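Local structure of vitamin B12-binding protein (Vibrio cholerae O395, 5YSC) at residues G172-P175 / S176-S180; P196-I200 / E201-V205; I211-S214 / E215-A219; W240-A244 / D245-R249. The protein binds vitamin B12 in the periplasm and probably delivers it to the membrane protein BtuC of the BtuCDF import complex. All coordinates share one frame; numbering follows the deposited sequence.

Contact 1: G172-P175 / S176-S180; sequences GHWP and SEVFS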
# COMPACT_ATOMS: atom_id res chain seq x y z
N GLY A 172 -3.83 6.72 -11.06
CA GLY A 172 -4.74 5.99 -10.21
C GLY A 172 -4.10 4.81 -9.50
O GLY A 172 -4.81 4.08 -8.83
N HIS A 173 -2.81 4.58 -9.70
CA HIS A 173 -2.14 3.45 -9.07
C HIS A 173 -2.03 3.66 -7.57
O HIS A 173 -2.10 4.80 -7.06
CB HIS A 173 -0.76 3.25 -9.67
CG HIS A 173 -0.81 2.66 -11.04
ND1 HIS A 173 -0.09 1.55 -11.41
CD2 HIS A 173 -1.54 3.01 -12.12
CE1 HIS A 173 -0.35 1.25 -12.67
NE2 HIS A 173 -1.22 2.13 -13.14
N TRP A 174 -1.81 2.55 -6.87
CA TRP A 174 -1.81 2.58 -5.42
C TRP A 174 -0.74 3.53 -4.89
O TRP A 174 0.40 3.50 -5.34
CB TRP A 174 -1.58 1.17 -4.90
CG TRP A 174 -1.80 1.11 -3.44
CD1 TRP A 174 -0.86 1.20 -2.45
CD2 TRP A 174 -3.07 1.00 -2.80
NE1 TRP A 174 -1.49 1.16 -1.22
CE2 TRP A 174 -2.84 1.01 -1.42
CE3 TRP A 174 -4.39 0.89 -3.26
CZ2 TRP A 174 -3.89 0.93 -0.50
CZ3 TRP A 174 -5.41 0.78 -2.33
CH2 TRP A 174 -5.15 0.81 -0.97
N PRO A 175 -1.05 4.33 -3.85
CA PRO A 175 -2.26 4.44 -3.04
C PRO A 175 -3.25 5.54 -3.45
O PRO A 175 -3.98 6.11 -2.59
CB PRO A 175 -1.68 4.75 -1.67
CG PRO A 175 -0.52 5.60 -1.97
CD PRO A 175 0.09 4.99 -3.21
N SER A 176 -3.35 5.80 -4.75
CA SER A 176 -4.24 6.87 -5.21
C SER A 176 -5.65 6.76 -4.63
O SER A 176 -6.24 7.77 -4.21
CB SER A 176 -4.31 6.86 -6.75
OG SER A 176 -3.07 7.26 -7.30
N GLU A 177 -6.20 5.55 -4.60
CA GLU A 177 -7.56 5.32 -4.16
C GLU A 177 -7.79 5.69 -2.69
O GLU A 177 -8.91 6.02 -2.30
CB GLU A 177 -7.85 3.84 -4.37
CG GLU A 177 -9.25 3.50 -4.48
CD GLU A 177 -9.70 3.54 -5.89
OE1 GLU A 177 -9.32 4.51 -6.58
OE2 GLU A 177 -10.40 2.59 -6.30
N VAL A 178 -6.77 5.61 -1.85
CA VAL A 178 -6.93 6.05 -0.47
C VAL A 178 -7.33 7.52 -0.42
O VAL A 178 -8.25 7.91 0.30
CB VAL A 178 -5.63 5.81 0.32
CG1 VAL A 178 -5.75 6.42 1.68
CG2 VAL A 178 -5.33 4.30 0.38
N PHE A 179 -6.57 8.36 -1.15
CA PHE A 179 -6.84 9.79 -1.20
C PHE A 179 -8.20 10.07 -1.83
O PHE A 179 -8.95 10.92 -1.34
CB PHE A 179 -5.71 10.49 -1.97
CG PHE A 179 -4.37 10.34 -1.34
CD1 PHE A 179 -3.96 11.22 -0.34
CD2 PHE A 179 -3.52 9.30 -1.70
CE1 PHE A 179 -2.72 11.09 0.27
CE2 PHE A 179 -2.28 9.18 -1.10
CZ PHE A 179 -1.89 10.08 -0.08
N SER A 180 -8.56 9.34 -2.88
CA SER A 180 -9.79 9.65 -3.62
C SER A 180 -11.04 9.46 -2.77
O SER A 180 -12.03 10.17 -2.96
CB SER A 180 -9.89 8.78 -4.89
OG SER A 180 -8.76 8.98 -5.69
O HOH W 1 -5.01 3.33 -6.15
O HOH W 2 -3.52 9.17 -9.31
O HOH W 3 -7.61 4.58 -9.46
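Ser176 turns back on His173 with two donors at once. Its OG gives a hydrogen bond of 2.7 Å to His173 O, and its backbone N gives a second to the same oxygen, so one carbonyl is gripped twice by one residue. The hydroxyl can do this because OG stands beside its own backbone N (chi1 -69°), and a serine is short enough to fit so tight a turn. Val178 N then bonds to Pro175 O at 2.9 Å, approaching from above the carbonyl plane, with a bent N-H...O angle of 134°.

Waters extend the polar network between Gly172 and the helix start. One molecule accepts from Gly172 N and donates to Ser176 OG, while another donates to Gly172 O and accepts from Glu177 N at 3.0 Å, thereby serving an amide of the first helical turn. Gly172 has a positive phi of 77°, which glycine adopts easily.

The apolar contacts lie around the proline. A cis peptide bond joins Trp174 to Pro175, and Pro175 CB sits 3.6 Å above the indole plane, toward its rim. The far end of the indole reaches the helix, Trp174 CH2 meeting Val178 CG2 at 3.7 Å. Pro175 and Phe179 run side by side, with Pro175 CG 4.1 Å from Phe179 CE2. As Pro175 occupies the N-cap position, its lack of an N-H costs the helix nothing. Trp174 belongs to the cyanocobalamin pocket, and its NE1 is held by Leu247 O, consistent with the cis bond, this hydrogen bond and the fastened helix start together holding the indole at the ligand.

Contact 2: P196-I200 / E201-V205; sequences PQVSI and EQVLV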
# COMPACT_ATOMS: atom_id res chain seq x y z
N PRO A 196 5.99 8.60 -11.36
CA PRO A 196 6.94 9.49 -12.01
C PRO A 196 7.91 10.14 -11.06
O PRO A 196 7.59 10.47 -9.91
CB PRO A 196 6.04 10.54 -12.66
CG PRO A 196 4.83 10.54 -11.85
CD PRO A 196 4.64 9.16 -11.33
N GLN A 197 9.11 10.39 -11.57
CA GLN A 197 10.05 11.27 -10.92
C GLN A 197 9.70 12.68 -11.37
O GLN A 197 9.45 12.91 -12.55
CB GLN A 197 11.47 10.91 -11.34
CG GLN A 197 12.54 11.62 -10.56
CD GLN A 197 13.93 11.20 -10.96
OE1 GLN A 197 14.19 10.02 -11.17
NE2 GLN A 197 14.82 12.16 -11.09
N VAL A 198 9.65 13.61 -10.43
CA VAL A 198 9.23 14.98 -10.72
C VAL A 198 10.27 15.95 -10.15
O VAL A 198 10.94 15.67 -9.16
CB VAL A 198 7.83 15.30 -10.14
CG1 VAL A 198 6.75 14.40 -10.78
CG2 VAL A 198 7.84 15.19 -8.60
N SER A 199 10.38 17.11 -10.79
CA SER A 199 11.30 18.14 -10.35
C SER A 199 10.63 19.07 -9.34
O SER A 199 9.40 19.18 -9.28
CB SER A 199 11.78 18.97 -11.55
OG SER A 199 10.75 19.85 -11.97
N ILE A 200 11.46 19.77 -8.56
CA ILE A 200 10.95 20.79 -7.65
C ILE A 200 10.03 21.74 -8.40
O ILE A 200 8.94 22.07 -7.93
CB ILE A 200 12.10 21.56 -6.99
CG1 ILE A 200 12.72 20.73 -5.86
CG2 ILE A 200 11.60 22.92 -6.45
CD1 ILE A 200 13.81 21.45 -5.05
N GLU A 201 10.48 22.21 -9.56
CA GLU A 201 9.70 23.17 -10.35
C GLU A 201 8.33 22.61 -10.70
O GLU A 201 7.32 23.31 -10.62
CB GLU A 201 10.48 23.53 -11.62
CG GLU A 201 11.70 24.45 -11.44
CD GLU A 201 12.74 23.93 -10.46
OE1 GLU A 201 13.31 24.75 -9.70
OE2 GLU A 201 13.00 22.70 -10.46
N GLN A 202 8.29 21.34 -11.10
CA GLN A 202 7.03 20.69 -11.44
C GLN A 202 6.01 20.78 -10.31
O GLN A 202 4.85 21.10 -10.54
CB GLN A 202 7.27 19.23 -11.81
CG GLN A 202 7.83 19.04 -13.21
CD GLN A 202 8.14 17.59 -13.52
OE1 GLN A 202 9.19 17.08 -13.16
NE2 GLN A 202 7.21 16.93 -14.19
N VAL A 203 6.43 20.50 -9.08
CA VAL A 203 5.55 20.66 -7.92
C VAL A 203 5.19 22.12 -7.74
O VAL A 203 4.02 22.48 -7.59
CB VAL A 203 6.22 20.11 -6.65
CG1 VAL A 203 5.27 20.25 -5.45
CG2 VAL A 203 6.67 18.66 -6.82
N LEU A 204 6.21 22.99 -7.71
CA LEU A 204 5.99 24.41 -7.46
C LEU A 204 4.95 24.96 -8.41
O LEU A 204 4.03 25.68 -8.01
CB LEU A 204 7.30 25.19 -7.62
CG LEU A 204 8.42 24.93 -6.61
CD1 LEU A 204 9.61 25.85 -6.88
CD2 LEU A 204 7.93 25.10 -5.20
N VAL A 205 5.08 24.61 -9.69
CA VAL A 205 4.15 25.11 -10.69
C VAL A 205 2.74 24.67 -10.34
O VAL A 205 1.79 25.46 -10.43
CB VAL A 205 4.60 24.62 -12.08
CG1 VAL A 205 3.45 24.47 -13.04
CG2 VAL A 205 5.65 25.58 -12.62
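Gln202 folds back over Ser199 at the start of helix 200-206. Its CB lies 3.3 Å from Ser199 O, and CG comes equally near Ser199 OG. With CG beside the backbone N (chi1 -77°) and the chain extended beyond it, the side chain runs back toward the preceding strand. CD passes Ser199 N, and at the tip OE1 accepts from Ser199 N at 2.7 Å, the donor tilted 35° from the amide's carbonyl plane. The same OE1 touches Val198 CA at 3.2 Å and takes a weak bond from Ser199 OG.

In return, Ser199 OG accepts from Gln202 N at 3.0 Å with an N-H...O angle of 160°. This reciprocal pair is a capping box: serine brings a small acceptor to an amide of the first turn, and glutamine is long enough to answer the N-cap's own N-H. Ordinary helical bonds follow, Val203 N to Ser199 O and Leu204 N to Ile200 O.

Branched side chains flank the cap. Val198 CG2 meets Val203 CG2 at 4.1 Å, the two crossing at about a right angle, whereas Ile200 and Leu204 lie side by side one turn apart, Ile200 CG2 to Leu204 CD1 at 3.6 Å. By satisfying Ser199 N and Gln202 N, the box probably steadies the turn that carries Glu201, predicted to matter for BtuC binding; the helix N terminus would probably moderate that glutamate's negative charge.

Contact 3: I211-S214 / E215-A219; sequences IFTS and EHAIA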
# COMPACT_ATOMS: atom_id res chain seq x y z
N ILE A 211 0.67 19.05 0.91
CA ILE A 211 1.80 18.16 0.61
C ILE A 211 1.87 17.08 1.68
O ILE A 211 1.94 17.38 2.87
CB ILE A 211 3.12 18.94 0.53
CG1 ILE A 211 3.07 19.88 -0.68
CG2 ILE A 211 4.27 17.97 0.40
CD1 ILE A 211 4.21 20.88 -0.76
N PHE A 212 1.87 15.82 1.24
CA PHE A 212 2.09 14.68 2.11
C PHE A 212 3.48 14.11 1.88
O PHE A 212 3.93 13.99 0.73
CB PHE A 212 1.04 13.60 1.86
CG PHE A 212 -0.34 13.97 2.34
CD1 PHE A 212 -0.58 14.30 3.66
CD2 PHE A 212 -1.39 14.05 1.45
CE1 PHE A 212 -1.82 14.62 4.08
CE2 PHE A 212 -2.66 14.40 1.85
CZ PHE A 212 -2.87 14.68 3.18
N THR A 213 4.15 13.73 2.97
CA THR A 213 5.52 13.26 2.90
C THR A 213 5.72 12.19 3.98
O THR A 213 4.76 11.59 4.47
CB THR A 213 6.48 14.47 3.01
OG1 THR A 213 7.84 14.06 2.72
CG2 THR A 213 6.40 15.11 4.43
N SER A 214 6.98 11.95 4.37
CA SER A 214 7.34 10.92 5.33
C SER A 214 7.57 11.53 6.72
O SER A 214 7.84 12.72 6.87
CB SER A 214 8.60 10.18 4.88
OG SER A 214 9.72 11.06 4.93
N GLU A 215 7.49 10.66 7.73
CA GLU A 215 7.79 11.10 9.08
C GLU A 215 9.24 11.54 9.17
O GLU A 215 9.56 12.52 9.86
CB GLU A 215 7.47 9.97 10.05
CG GLU A 215 5.99 9.60 9.98
CD GLU A 215 5.56 8.46 10.90
OE1 GLU A 215 4.72 7.64 10.46
OE2 GLU A 215 6.03 8.40 12.06
N HIS A 216 10.07 10.92 8.34
CA HIS A 216 11.51 11.15 8.32
C HIS A 216 11.81 12.57 7.83
O HIS A 216 12.58 13.31 8.45
CB HIS A 216 12.19 10.10 7.42
CG HIS A 216 11.32 8.91 7.10
ND1 HIS A 216 10.43 8.36 8.01
CD2 HIS A 216 11.17 8.19 5.96
CE1 HIS A 216 9.79 7.35 7.45
NE2 HIS A 216 10.22 7.22 6.21
N ALA A 217 11.15 12.96 6.74
CA ALA A 217 11.33 14.29 6.15
C ALA A 217 10.89 15.39 7.12
O ALA A 217 11.55 16.43 7.24
CB ALA A 217 10.53 14.40 4.85
N ILE A 218 9.77 15.18 7.81
CA ILE A 218 9.30 16.18 8.76
C ILE A 218 10.33 16.35 9.87
O ILE A 218 10.78 17.47 10.17
CB ILE A 218 7.93 15.77 9.32
CG1 ILE A 218 6.89 15.69 8.19
CG2 ILE A 218 7.47 16.73 10.37
CD1 ILE A 218 6.63 17.00 7.46
N ALA A 219 10.77 15.22 10.44
CA ALA A 219 11.69 15.24 11.57
C ALA A 219 13.00 15.90 11.22
O ALA A 219 13.62 16.54 12.07
CB ALA A 219 11.94 13.81 12.05
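His216, next after Glu215 at the start of the helix, turns one face of its imidazole to Ser214. Ser214 CB stands over that face, 3.6 Å from the centroid and 18° off the normal, a CH-pi contact shifted toward the rim on which CD2 lies; the flat imidazole suits this place because it can spread across the small serine.

Ala217 supplies the amide for the cap. Its N donates to Ser214 OG at 3.0 Å in a nearly straight bond. The hydroxyl is placed for this by a chi1 of 67°, which sets OG between the backbone N and the carbonyl carbon and swings it over the helix end. Ser214 is thus the N-cap of helix 215-220, following strand 210-213 of the parallel sheet in the C-terminal part of the chain; strand and helix segments meet at 104°. The small alanine suits this close spot, its CB 3.4 Å from both Ser214 OG and Thr213 OG1.

Ile218 completes the first turn, its N bonding to Ser214 O at 3.3 Å. Its side chain reaches back to the strand end: CG1 packs on Ser214 O, and CD1 meets Thr213 CG2 at 3.6 Å, the two side chains crossing obliquely. Thr213 can serve both neighbours since its branches diverge, the hydroxyl toward Ala217 and the methyl toward Ile218. Ile218 also touches Ala241 of the neighbouring strand 239-241.

Contact 4: W240-A244 / D245-R249; sequences WALNA and DWLNR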
# COMPACT_ATOMS: atom_id res chain seq x y z
N TRP A 240 2.34 17.47 5.77
CA TRP A 240 2.17 16.47 6.80
C TRP A 240 2.79 15.14 6.39
O TRP A 240 2.77 14.75 5.22
CB TRP A 240 0.69 16.24 7.10
CG TRP A 240 -0.02 17.41 7.68
CD1 TRP A 240 0.26 18.02 8.86
CD2 TRP A 240 -1.20 18.07 7.15
NE1 TRP A 240 -0.65 19.04 9.10
CE2 TRP A 240 -1.55 19.08 8.07
CE3 TRP A 240 -1.99 17.90 6.01
CZ2 TRP A 240 -2.66 19.92 7.87
CZ3 TRP A 240 -3.08 18.72 5.81
CH2 TRP A 240 -3.41 19.72 6.74
N ALA A 241 3.34 14.45 7.38
CA ALA A 241 3.76 13.07 7.18
C ALA A 241 2.57 12.13 7.20
O ALA A 241 1.65 12.32 7.98
CB ALA A 241 4.72 12.64 8.26
N LEU A 242 2.65 11.07 6.39
CA LEU A 242 1.72 9.95 6.44
C LEU A 242 2.49 8.70 6.82
O LEU A 242 3.67 8.58 6.49
CB LEU A 242 1.02 9.74 5.10
CG LEU A 242 0.14 10.93 4.69
CD1 LEU A 242 -0.41 10.73 3.28
CD2 LEU A 242 -1.00 11.18 5.68
N ASN A 243 1.82 7.78 7.51
CA ASN A 243 2.41 6.49 7.83
C ASN A 243 2.46 5.61 6.57
O ASN A 243 1.43 5.18 6.03
CB ASN A 243 1.62 5.84 8.96
CG ASN A 243 2.18 4.50 9.37
OD1 ASN A 243 2.53 3.68 8.55
ND2 ASN A 243 2.23 4.28 10.67
N ALA A 244 3.68 5.38 6.09
CA ALA A 244 3.88 4.69 4.82
C ALA A 244 3.50 3.21 4.91
O ALA A 244 3.04 2.63 3.91
CB ALA A 244 5.33 4.85 4.38
N ASP A 245 3.68 2.59 6.08
CA ASP A 245 3.29 1.19 6.23
C ASP A 245 1.79 1.00 6.03
O ASP A 245 1.35 0.05 5.39
CB ASP A 245 3.70 0.68 7.62
CG ASP A 245 5.21 0.54 7.82
OD1 ASP A 245 6.01 0.79 6.87
OD2 ASP A 245 5.60 0.19 8.99
N TRP A 246 0.99 1.91 6.57
CA TRP A 246 -0.45 1.79 6.43
C TRP A 246 -0.89 2.09 5.02
O TRP A 246 -1.85 1.50 4.51
CB TRP A 246 -1.16 2.79 7.36
CG TRP A 246 -0.90 2.65 8.82
CD1 TRP A 246 -0.38 1.58 9.52
CD2 TRP A 246 -1.18 3.65 9.79
NE1 TRP A 246 -0.31 1.88 10.86
CE2 TRP A 246 -0.78 3.16 11.05
CE3 TRP A 246 -1.71 4.94 9.72
CZ2 TRP A 246 -0.93 3.88 12.20
CZ3 TRP A 246 -1.83 5.68 10.88
CH2 TRP A 246 -1.42 5.16 12.10
N LEU A 247 -0.25 3.10 4.44
CA LEU A 247 -0.72 3.73 3.22
C LEU A 247 -0.29 2.95 1.99
O LEU A 247 -1.11 2.65 1.12
CB LEU A 247 -0.17 5.15 3.17
CG LEU A 247 -0.56 5.91 1.91
CD1 LEU A 247 -2.06 6.17 1.78
CD2 LEU A 247 0.25 7.16 1.86
N ASN A 248 0.97 2.58 1.94
CA ASN A 248 1.55 2.07 0.71
C ASN A 248 1.47 0.56 0.58
O ASN A 248 1.80 0.02 -0.50
CB ASN A 248 2.98 2.57 0.61
CG ASN A 248 3.02 4.09 0.42
OD1 ASN A 248 2.10 4.66 -0.14
ND2 ASN A 248 4.07 4.72 0.88
N ARG A 249 1.01 -0.14 1.62
CA ARG A 249 0.65 -1.54 1.56
C ARG A 249 -0.86 -1.69 1.65
O ARG A 249 -1.44 -1.21 2.63
CB ARG A 249 1.26 -2.34 2.73
CG ARG A 249 2.70 -2.14 3.01
CD ARG A 249 3.06 -2.81 4.31
NE ARG A 249 4.40 -2.48 4.71
CZ ARG A 249 5.03 -3.09 5.71
NH1 ARG A 249 4.42 -4.07 6.35
NH2 ARG A 249 6.27 -2.75 6.02
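Asn243 lies flat upon the indole of Trp246, amide and ring planes only 9° apart. ND2 sits 3.2 Å above the ring plane over its centre, closest to CE2, while CB rests over the six-membered ring, 3.8 Å from its centroid, as a CH-pi contact. The stacking follows from a side chain with CG anti to the backbone N (chi1 -179°), which carries the amide out over the indole three residues on.

The other end of the same amide caps the helix. Asn243 OD1 accepts from Trp246 N at 3.1 Å, the donor lying 44° out of the amide's carbonyl plane. Asparagine suits the N-cap because one flat group both receives a first-turn amide and covers the tryptophan. Helical bonds take over behind it, Leu247 N to Asn243 O in the carbonyl plane and Asn248 N to Ala244 O at 2.9 Å.

Leu242 CD1 meets Leu247 CD2 at 3.9 Å as the two side chains slant across one another. Beyond the cap, Asp245 OD1 and Arg249 NE hydrogen-bond to cyanocobalamin, and Arg249 forms salt bridges with Glu32 and Asp51. Asp245 OD1 and Arg249 NH2 are a long 3.6 Å apart, paired by charge alone.

Strand 239-241 thus leads into the pocket through helix 244-248, whose Trp246 packs on Asp256 and Ala257 of helix 254-267, while Leu242 touches both that helix and Phe212 of strand 210-213.

In the fold
All four contacts are local turns at helix starts, follow one another in series along the chain, and neither nest nor cross. Contact 1 closes the turn into helix 176-181. Contact 2 leads from strand 197-198 into helix 200-206 at the periphery, its centre about 19 Å from that of contact 1, and touches none of the others. Contact 3 turns the chain out of strand 210-213, and contact 4 does so after the adjacent strand 239-241; backbone pairing of Thr213 with Trp240 and Leu242 joins them. Phe179 packs on Phe212, linking contacts 1 and 3, while Trp174 and Pro175 against Leu247 and Asn248 bring contacts 1 and 4 together beside the cobalamin.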